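Local coordinates for DNA-binding protein reb1 (Schizosaccharomyces pombe, PDB 5EYB) that binds specific DNA sites in ribosomal RNA gene regions and upstream of many genes, and helps terminate RNA polymerase I transcription, at residues 180-183 with 184-188; 200-204 with 205-209; 312-315 with 316-320. All blocks are in the same frame, centred on the assembly; numbering follows the deposited sequence.

Contact 1 of 3, residues 180-183 with 184-188; sequences EELR and KNVVE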
loop_
_atom_site.group_PDB
_atom_site.type_symbol
_atom_site.label_atom_id
_atom_site.label_comp_id
_atom_site.label_asym_id
_atom_site.label_seq_id
_atom_site.Cartn_x
_atom_site.Cartn_y
_atom_site.Cartn_z
ATOM N N GLU A 180 -6.344 -12.315 19.087
ATOM C CA GLU A 180 -6.827 -12.111 20.444
ATOM C C GLU A 180 -5.690 -12.201 21.453
ATOM O O GLU A 180 -5.617 -11.407 22.395
ATOM C CB GLU A 180 -7.913 -13.137 20.777
ATOM C CG GLU A 180 -8.578 -12.930 22.127
ATOM C CD GLU A 180 -9.415 -11.664 22.186
ATOM O OE1 GLU A 180 -9.709 -11.086 21.118
ATOM O OE2 GLU A 180 -9.782 -11.250 23.305
ATOM N N GLU A 181 -4.806 -13.175 21.251
ATOM C CA GLU A 181 -3.658 -13.361 22.128
ATOM C C GLU A 181 -2.776 -12.123 22.111
ATOM O O GLU A 181 -2.214 -11.730 23.132
ATOM C CB GLU A 181 -2.851 -14.589 21.705
ATOM C CG GLU A 181 -1.725 -14.939 22.661
ATOM C CD GLU A 181 -2.231 -15.529 23.967
ATOM O OE1 GLU A 181 -3.411 -15.935 24.021
ATOM O OE2 GLU A 181 -1.447 -15.590 24.939
ATOM N N LEU A 182 -2.665 -11.510 20.938
ATOM C CA LEU A 182 -1.910 -10.279 20.794
ATOM C C LEU A 182 -2.553 -9.160 21.600
ATOM O O LEU A 182 -1.871 -8.442 22.331
ATOM C CB LEU A 182 -1.811 -9.876 19.325
ATOM C CG LEU A 182 -1.170 -8.507 19.086
ATOM C CD1 LEU A 182 0.302 -8.534 19.461
ATOM C CD2 LEU A 182 -1.361 -8.062 17.647
ATOM N N ARG A 183 -3.868 -9.023 21.459
ATOM C CA ARG A 183 -4.627 -8.001 22.176
ATOM C C ARG A 183 -4.398 -8.074 23.681
ATOM O O ARG A 183 -4.093 -7.071 24.320
ATOM C CB ARG A 183 -6.122 -8.139 21.882
ATOM C CG ARG A 183 -6.978 -7.034 22.479
ATOM C CD ARG A 183 -8.460 -7.348 22.359
ATOM N NE ARG A 183 -8.828 -8.535 23.129
ATOM C CZ ARG A 183 -9.013 -8.547 24.447
ATOM N NH1 ARG A 183 -8.863 -7.434 25.155
ATOM N NH2 ARG A 183 -9.345 -9.673 25.060
ATOM N N LYS A 184 -4.543 -9.275 24.234
ATOM C CA LYS A 184 -4.388 -9.489 25.667
ATOM C C LYS A 184 -2.970 -9.193 26.139
ATOM O O LYS A 184 -2.767 -8.729 27.261
ATOM C CB LYS A 184 -4.782 -10.923 26.031
ATOM C CG LYS A 184 -6.274 -11.182 25.924
ATOM C CD LYS A 184 -6.642 -12.596 26.332
ATOM C CE LYS A 184 -6.185 -13.617 25.305
ATOM N NZ LYS A 184 -6.859 -14.930 25.513
ATOM N N ASN A 185 -1.993 -9.465 25.283
ATOM C CA ASN A 185 -0.605 -9.149 25.599
ATOM C C ASN A 185 -0.377 -7.643 25.663
ATOM O O ASN A 185 0.373 -7.154 26.512
ATOM C CB ASN A 185 0.334 -9.783 24.576
ATOM C CG ASN A 185 0.773 -11.177 24.975
ATOM O OD1 ASN A 185 1.158 -11.412 26.120
ATOM N ND2 ASN A 185 0.713 -12.111 24.035
ATOM N N VAL A 186 -1.030 -6.912 24.767
ATOM C CA VAL A 186 -0.934 -5.458 24.764
ATOM C C VAL A 186 -1.661 -4.882 25.980
ATOM O O VAL A 186 -1.214 -3.897 26.572
ATOM C CB VAL A 186 -1.504 -4.855 23.462
ATOM C CG1 VAL A 186 -1.401 -3.342 23.474
ATOM C CG2 VAL A 186 -0.767 -5.417 22.256
ATOM N N VAL A 187 -2.771 -5.506 26.363
ATOM C CA VAL A 187 -3.487 -5.097 27.570
ATOM C C VAL A 187 -2.639 -5.395 28.805
ATOM O O VAL A 187 -2.639 -4.640 29.777
ATOM C CB VAL A 187 -4.852 -5.804 27.697
ATOM C CG1 VAL A 187 -5.537 -5.415 28.993
ATOM C CG2 VAL A 187 -5.745 -5.458 26.519
ATOM N N GLU A 188 -1.895 -6.491 28.748
ATOM C CA GLU A 188 -1.104 -6.925 29.889
ATOM C C GLU A 188 0.223 -6.183 30.013
ATOM O O GLU A 188 0.599 -5.755 31.104
ATOM C CB GLU A 188 -0.845 -8.432 29.810
ATOM C CG GLU A 188 -0.019 -8.981 30.958
ATOM C CD GLU A 188 -0.751 -8.942 32.291
ATOM O OE1 GLU A 188 -1.955 -8.605 32.314
ATOM O OE2 GLU A 188 -0.120 -9.260 33.321
HETATM O O HOH W 1 1.003 -15.031 24.930
HETATM O O HOH W 2 -6.288 -16.170 23.273
#

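Contact 2 of 3, residues 200-204 with 205-209; sequences MARMP and NDCRD. With nucleotides of chain B; nucleotides of chain C.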
loop_
_atom_site.group_PDB
_atom_site.type_symbol
_atom_site.label_atom_id
_atom_site.label_comp_id
_atom_site.label_asym_id
_atom_site.label_seq_id
_atom_site.Cartn_x
_atom_site.Cartn_y
_atom_site.Cartn_z
ATOM N N MET A 200 4.966 -14.622 21.549
ATOM C CA MET A 200 4.135 -15.178 20.487
ATOM C C MET A 200 4.960 -15.781 19.352
ATOM O O MET A 200 4.399 -16.224 18.351
ATOM C CB MET A 200 3.196 -14.106 19.931
ATOM C CG MET A 200 2.339 -13.436 20.989
ATOM S SD MET A 200 1.102 -12.317 20.310
ATOM C CE MET A 200 0.158 -13.438 19.287
ATOM N N ALA A 201 6.281 -15.813 19.529
ATOM C CA ALA A 201 7.212 -16.271 18.495
ATOM C C ALA A 201 6.997 -15.481 17.210
ATOM O O ALA A 201 6.971 -16.039 16.113
ATOM C CB ALA A 201 7.058 -17.762 18.239
ATOM N N ARG A 202 6.838 -14.173 17.364
ATOM C CA ARG A 202 6.539 -13.295 16.248
ATOM C C ARG A 202 7.539 -12.144 16.164
ATOM O O ARG A 202 8.025 -11.657 17.181
ATOM C CB ARG A 202 5.118 -12.744 16.379
ATOM C CG ARG A 202 4.015 -13.750 16.106
ATOM C CD ARG A 202 3.858 -13.978 14.620
ATOM N NE ARG A 202 2.535 -14.486 14.283
ATOM C CZ ARG A 202 2.047 -14.524 13.048
ATOM N NH1 ARG A 202 2.777 -14.077 12.034
ATOM N NH2 ARG A 202 0.830 -15.004 12.827
ATOM N N MET A 203 7.848 -11.712 14.948
ATOM C CA MET A 203 8.718 -10.562 14.767
ATOM C C MET A 203 8.041 -9.321 15.336
ATOM O O MET A 203 6.941 -8.971 14.916
ATOM C CB MET A 203 9.054 -10.360 13.294
ATOM C CG MET A 203 10.174 -9.367 13.057
ATOM S SD MET A 203 10.331 -8.940 11.320
ATOM C CE MET A 203 10.385 -10.573 10.592
ATOM N N PRO A 204 8.694 -8.667 16.306
ATOM C CA PRO A 204 8.158 -7.504 17.020
ATOM C C PRO A 204 7.463 -6.489 16.116
ATOM O O PRO A 204 6.397 -5.994 16.479
ATOM C CB PRO A 204 9.403 -6.901 17.662
ATOM C CG PRO A 204 10.263 -8.088 17.940
ATOM C CD PRO A 204 10.033 -9.040 16.796
ATOM N N ASN A 205 8.049 -6.197 14.958
ATOM C CA ASN A 205 7.449 -5.260 14.015
ATOM C C ASN A 205 6.104 -5.762 13.484
ATOM O O ASN A 205 5.163 -4.981 13.322
ATOM C CB ASN A 205 8.409 -4.990 12.852
ATOM C CG ASN A 205 7.930 -3.865 11.944
ATOM O OD1 ASN A 205 7.386 -4.108 10.868
ATOM N ND2 ASN A 205 8.136 -2.627 12.376
ATOM N N ASP A 206 6.018 -7.065 13.222
ATOM C CA ASP A 206 4.770 -7.686 12.772
ATOM C C ASP A 206 3.679 -7.574 13.828
ATOM O O ASP A 206 2.500 -7.425 13.502
ATOM C CB ASP A 206 4.984 -9.161 12.422
ATOM C CG ASP A 206 5.844 -9.354 11.195
ATOM O OD1 ASP A 206 5.832 -8.472 10.309
ATOM O OD2 ASP A 206 6.531 -10.393 11.114
ATOM N N CYS A 207 4.077 -7.662 15.093
ATOM C CA CYS A 207 3.135 -7.532 16.195
ATOM C C CYS A 207 2.577 -6.121 16.245
ATOM O O CYS A 207 1.375 -5.928 16.428
ATOM C CB CYS A 207 3.798 -7.890 17.526
ATOM S SG CYS A 207 4.223 -9.638 17.698
ATOM N N ARG A 208 3.456 -5.136 16.079
ATOM C CA ARG A 208 3.043 -3.738 16.036
ATOM C C ARG A 208 2.063 -3.526 14.892
ATOM O O ARG A 208 0.996 -2.942 15.084
ATOM C CB ARG A 208 4.257 -2.812 15.876
ATOM C CG ARG A 208 4.021 -1.342 16.255
ATOM C CD ARG A 208 3.272 -0.545 15.181
ATOM N NE ARG A 208 3.857 -0.707 13.850
ATOM C CZ ARG A 208 4.663 0.179 13.269
ATOM N NH1 ARG A 208 4.984 1.302 13.897
ATOM N NH2 ARG A 208 5.144 -0.057 12.057
ATOM N N ASP A 209 2.433 -3.999 13.705
ATOM C CA ASP A 209 1.612 -3.787 12.519
ATOM C C ASP A 209 0.234 -4.429 12.675
ATOM O O ASP A 209 -0.782 -3.806 12.356
ATOM C CB ASP A 209 2.317 -4.325 11.269
ATOM C CG ASP A 209 3.617 -3.591 10.963
ATOM O OD1 ASP A 209 3.775 -2.429 11.397
ATOM O OD2 ASP A 209 4.482 -4.179 10.279
ATOM P P DG B 12 3.734 8.209 16.610
ATOM O OP1 DG B 12 3.391 9.560 17.106
ATOM O OP2 DG B 12 2.692 7.163 16.520
ATOM O "O5'" DG B 12 4.395 8.314 15.159
ATOM C "C5'" DG B 12 5.627 8.998 14.995
ATOM C "C4'" DG B 12 6.114 8.893 13.564
ATOM O "O4'" DG B 12 6.726 7.601 13.349
ATOM C "C3'" DG B 12 5.025 9.038 12.491
ATOM O "O3'" DG B 12 5.390 10.071 11.578
ATOM C "C2'" DG B 12 4.988 7.663 11.811
ATOM C "C1'" DG B 12 6.397 7.155 12.060
ATOM N N9 DG B 12 6.513 5.703 12.035
ATOM C C8 DG B 12 5.909 4.811 12.887
ATOM N N7 DG B 12 6.203 3.568 12.631
ATOM C C5 DG B 12 7.063 3.641 11.542
ATOM C C6 DG B 12 7.708 2.611 10.823
ATOM O O6 DG B 12 7.647 1.391 11.012
ATOM N N1 DG B 12 8.491 3.115 9.792
ATOM C C2 DG B 12 8.633 4.447 9.491
ATOM N N2 DG B 12 9.432 4.737 8.458
ATOM N N3 DG B 12 8.033 5.425 10.155
ATOM C C4 DG B 12 7.266 4.948 11.165
ATOM P P DC C 15 9.265 -8.517 4.124
ATOM O OP1 DC C 15 10.216 -9.459 3.492
ATOM O OP2 DC C 15 8.812 -8.728 5.520
ATOM O "O5'" DC C 15 9.864 -7.039 4.063
ATOM C "C5'" DC C 15 10.044 -6.404 2.813
ATOM C "C4'" DC C 15 10.138 -4.907 2.986
ATOM O "O4'" DC C 15 8.903 -4.415 3.514
ATOM C "C3'" DC C 15 11.198 -4.445 3.972
ATOM O "O3'" DC C 15 12.404 -4.167 3.267
ATOM C "C2'" DC C 15 10.597 -3.172 4.589
ATOM C "C1'" DC C 15 9.141 -3.169 4.110
ATOM N N1 DC C 15 8.157 -2.981 5.206
ATOM C C2 DC C 15 7.639 -1.710 5.458
ATOM O O2 DC C 15 8.011 -0.759 4.762
ATOM N N3 DC C 15 6.739 -1.555 6.463
ATOM C C4 DC C 15 6.364 -2.606 7.189
ATOM N N4 DC C 15 5.475 -2.405 8.167
ATOM C C5 DC C 15 6.884 -3.909 6.945
ATOM C C6 DC C 15 7.770 -4.048 5.955
#

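Contact 3 of 3, residues 312-315 with 316-320; sequences KEAN and GRWTR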
loop_
_atom_site.group_PDB
_atom_site.type_symbol
_atom_site.label_atom_id
_atom_site.label_comp_id
_atom_site.label_asym_id
_atom_site.label_seq_id
_atom_site.Cartn_x
_atom_site.Cartn_y
_atom_site.Cartn_z
ATOM N N LYS A 312 -22.015 9.243 -13.347
ATOM C CA LYS A 312 -22.178 8.923 -14.759
ATOM C C LYS A 312 -22.454 10.172 -15.590
ATOM O O LYS A 312 -21.914 10.332 -16.683
ATOM C CB LYS A 312 -23.309 7.910 -14.948
ATOM N N GLU A 313 -23.291 11.058 -15.063
ATOM C CA GLU A 313 -23.656 12.272 -15.782
ATOM C C GLU A 313 -22.490 13.257 -15.829
ATOM O O GLU A 313 -22.403 14.085 -16.734
ATOM C CB GLU A 313 -24.880 12.921 -15.138
ATOM C CG GLU A 313 -25.515 14.013 -15.976
ATOM C CD GLU A 313 -26.877 14.414 -15.456
ATOM O OE1 GLU A 313 -27.542 13.565 -14.826
ATOM O OE2 GLU A 313 -27.282 15.576 -15.670
ATOM N N ALA A 314 -21.595 13.161 -14.852
ATOM C CA ALA A 314 -20.383 13.974 -14.847
ATOM C C ALA A 314 -19.412 13.458 -15.903
ATOM O O ALA A 314 -18.853 14.231 -16.680
ATOM C CB ALA A 314 -19.738 13.966 -13.472
ATOM N N ASN A 315 -19.224 12.141 -15.907
ATOM C CA ASN A 315 -18.432 11.438 -16.915
ATOM C C ASN A 315 -17.008 11.965 -17.087
ATOM O O ASN A 315 -16.678 12.564 -18.112
ATOM C CB ASN A 315 -19.151 11.477 -18.266
ATOM C CG ASN A 315 -18.631 10.429 -19.233
ATOM O OD1 ASN A 315 -19.162 9.321 -19.309
ATOM N ND2 ASN A 315 -17.584 10.774 -19.974
ATOM N N GLY A 316 -16.169 11.735 -16.084
ATOM C CA GLY A 316 -14.754 12.035 -16.196
ATOM C C GLY A 316 -14.319 13.374 -15.634
ATOM O O GLY A 316 -13.156 13.542 -15.265
ATOM N N ARG A 317 -15.241 14.331 -15.571
ATOM C CA ARG A 317 -14.903 15.665 -15.087
ATOM C C ARG A 317 -14.603 15.640 -13.593
ATOM O O ARG A 317 -13.685 16.311 -13.120
ATOM C CB ARG A 317 -16.030 16.657 -15.379
ATOM C CG ARG A 317 -15.601 18.102 -15.189
ATOM C CD ARG A 317 -16.733 19.087 -15.424
ATOM N NE ARG A 317 -16.255 20.465 -15.342
ATOM C CZ ARG A 317 -17.038 21.538 -15.373
ATOM N NH1 ARG A 317 -18.354 21.405 -15.480
ATOM N NH2 ARG A 317 -16.503 22.749 -15.294
ATOM N N TRP A 318 -15.385 14.860 -12.854
ATOM C CA TRP A 318 -15.149 14.670 -11.429
ATOM C C TRP A 318 -15.362 13.215 -11.043
ATOM O O TRP A 318 -16.267 12.555 -11.554
ATOM C CB TRP A 318 -16.068 15.562 -10.592
ATOM C CG TRP A 318 -15.963 17.023 -10.890
ATOM C CD1 TRP A 318 -14.879 17.827 -10.688
ATOM C CD2 TRP A 318 -16.994 17.863 -11.419
ATOM N NE1 TRP A 318 -15.169 19.115 -11.072
ATOM C CE2 TRP A 318 -16.462 19.163 -11.524
ATOM C CE3 TRP A 318 -18.316 17.640 -11.821
ATOM C CZ2 TRP A 318 -17.204 20.237 -12.013
ATOM C CZ3 TRP A 318 -19.049 18.707 -12.306
ATOM C CH2 TRP A 318 -18.493 19.989 -12.398
ATOM N N THR A 319 -14.525 12.718 -10.139
ATOM C CA THR A 319 -14.729 11.396 -9.569
ATOM C C THR A 319 -15.743 11.512 -8.443
ATOM O O THR A 319 -16.083 12.618 -8.028
ATOM C CB THR A 319 -13.425 10.787 -9.031
ATOM O OG1 THR A 319 -13.616 9.388 -8.781
ATOM C CG2 THR A 319 -13.006 11.477 -7.740
ATOM N N ARG A 320 -16.224 10.373 -7.956
ATOM C CA ARG A 320 -17.197 10.349 -6.869
ATOM C C ARG A 320 -16.711 11.146 -5.660
ATOM O O ARG A 320 -17.391 12.060 -5.195
ATOM C CB ARG A 320 -17.499 8.907 -6.456
ATOM C CG ARG A 320 -18.575 8.774 -5.391
ATOM C CD ARG A 320 -18.710 7.333 -4.922
ATOM N NE ARG A 320 -19.798 7.165 -3.961
ATOM C CZ ARG A 320 -19.663 7.300 -2.644
ATOM N NH1 ARG A 320 -18.484 7.608 -2.123
ATOM N NH2 ARG A 320 -20.710 7.126 -1.848
#

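Contact 1 of 3, residues 180-183 with 184-188
K184 N donates to E180 O at 3.0 Å, the first of four successive backbone bonds from residue i+4 to residue i (N185 to E181, V186 to L182 and V187 to R183 follow) that carry helix 176-189 unbroken through this segment. On its outer face R183 is the hub. With CG trans to the backbone N (chi1 -174°), the chain runs out to CD and then bends at chi3, which brings the guanidinium back to E180. There NH2 makes a salt bridge with E180 OE2, NE adds a weak bond to the same oxygen, and E180 CD lies at the edge of the guanidinium, in its plane. K184 CG lies over one face of the group, 3.5 Å from NH2, while V187 CG2 approaches obliquely to 3.9 Å from NH1. Replacing R183 by an alanine would probably leave the E180 carboxylate without this charged mate and strip K184 CG and V187 CG2 of their cover.

The K184 chain, bent at chi3, crosses the E180 side chain at about a right angle, CE 4.0 Å from E180 CG, and NZ forms a long salt bridge, 3.9 Å, with E181 OE1. A water reinforces that pairing, accepting from NZ and donating to OE1 at 3.0 Å. A second water donates to E181 OE2 and accepts from N185 ND2 at 3.1 Å, spanning carboxylate and amide planes turned 81° apart.

L182 CD1 faces V186 CG2 at 4.3 Å on the buried side of the helix. Both residues pack on I196 of helix 193-199, and V186 also reaches W193 and W211; the pair is this helix's part of the core of the Myb-like DNA-binding domain, while R183 touches W211 of helix 204-215 from the more exposed side.

Contact 2 of 3, residues 200-204 with 205-209
In the predicted helix-turn-helix of this Myb-type domain, M203 and D206 meet where the turn enters helix 204-215, the one that reads bases here. M203 holds the N-cap position, and its carbonyl O accepts from C207 N at 3.2 Å; R208 N to P204 O continues the first turn. D206 keeps CG beside its backbone N (chi1 -68°), which folds the carboxylate back until OD2 lies 3.3 Å from M203 CB. Alongside, C207 SG rests against R202 CB at 3.5 Å, while the R202 guanidinium leads away to a salt bridge with E178 and a cation-pi contact with W174. P204 packs on W130, F168 and W193.

Further along the helix, D209 OD1 takes two bonds from R208, through NE and NH2, both nearly in the guanidinium plane. That side-on grip would limit rotation of the arginine head, which meets DG12 of chain B edge-on: NH1 donates to N7 at 2.9 Å and NH2 to O6 at 3.1 Å. The other oxygen of the same carboxylate serves the opposite strand, with DC15 of chain C donating from N4 to D209 OD2 at 2.9 Å and an N-H...O angle of 160°.

Contact 3 of 3, residues 312-315 with 316-320
A314, the last residue of helix 307-314, turns its methyl toward the returning chain and meets W318 there. CB lies 4.3 Å from W318 CE3, approaching the indole obliquely, and 4.2 Å from the W318 carbonyl O. This small apolar contact spans the turn formed by N315 and G316, the two residues that, after A314, lose most surface to the contact.

N315 leaves the helix with positive phi, 54°, swinging its side chain outward so that little more than CB touches the segment beyond. G316 also has positive phi, 96°, and a side chain on it would drive its CB into the carbonyl O of N315; with no CB, the chain can reverse here. R317 then brings its CB to 3.9 Å from A314 O.

Past the reversal, R317 and W318 form a layered pair. The R317 chain is extended from CG to NE and runs over the indole, with CD 3.5 Å above one face and offset toward the rim. The guanidinium in turn has W318 CZ2 3.4 Å above its own plane, again off centre. Both polar ends are held by S280: R317 NE donates to its OG and W318 NE1 to its carbonyl O, which helps fix the two groups as a unit. F282 stacks on W318, and W289 and M323 pack against both W318 and A314.

T319 holds the N-cap position of helix 320-333; its side chain makes no capping bond, but its backbone N donates to Q322 OE1, one half of a capping box. A positive-phi helix exit, a short turn with a buried tryptophan and a new N-cap are consistent with a helix-turn-helix-like arrangement of helices 307-314 and 320-333.

From the N terminus, contact 1 comes first as a run of helix 176-189 and closes no loop beyond single helical turns. Helix 193-199 follows, and contact 2 then carries the chain from the turn into helix 204-215. These two lie in one Myb-type range and touch: M200 SD packs 3.7 Å from L182 CA, tying the turn to the first of the three helices. Contact 3, much later, closes the short turn between helices 307-314 and 320-333; its centre is about 43 Å from that of contact 2, on the opposite side of the chain's centre. The three follow in series, none nesting within or crossing another.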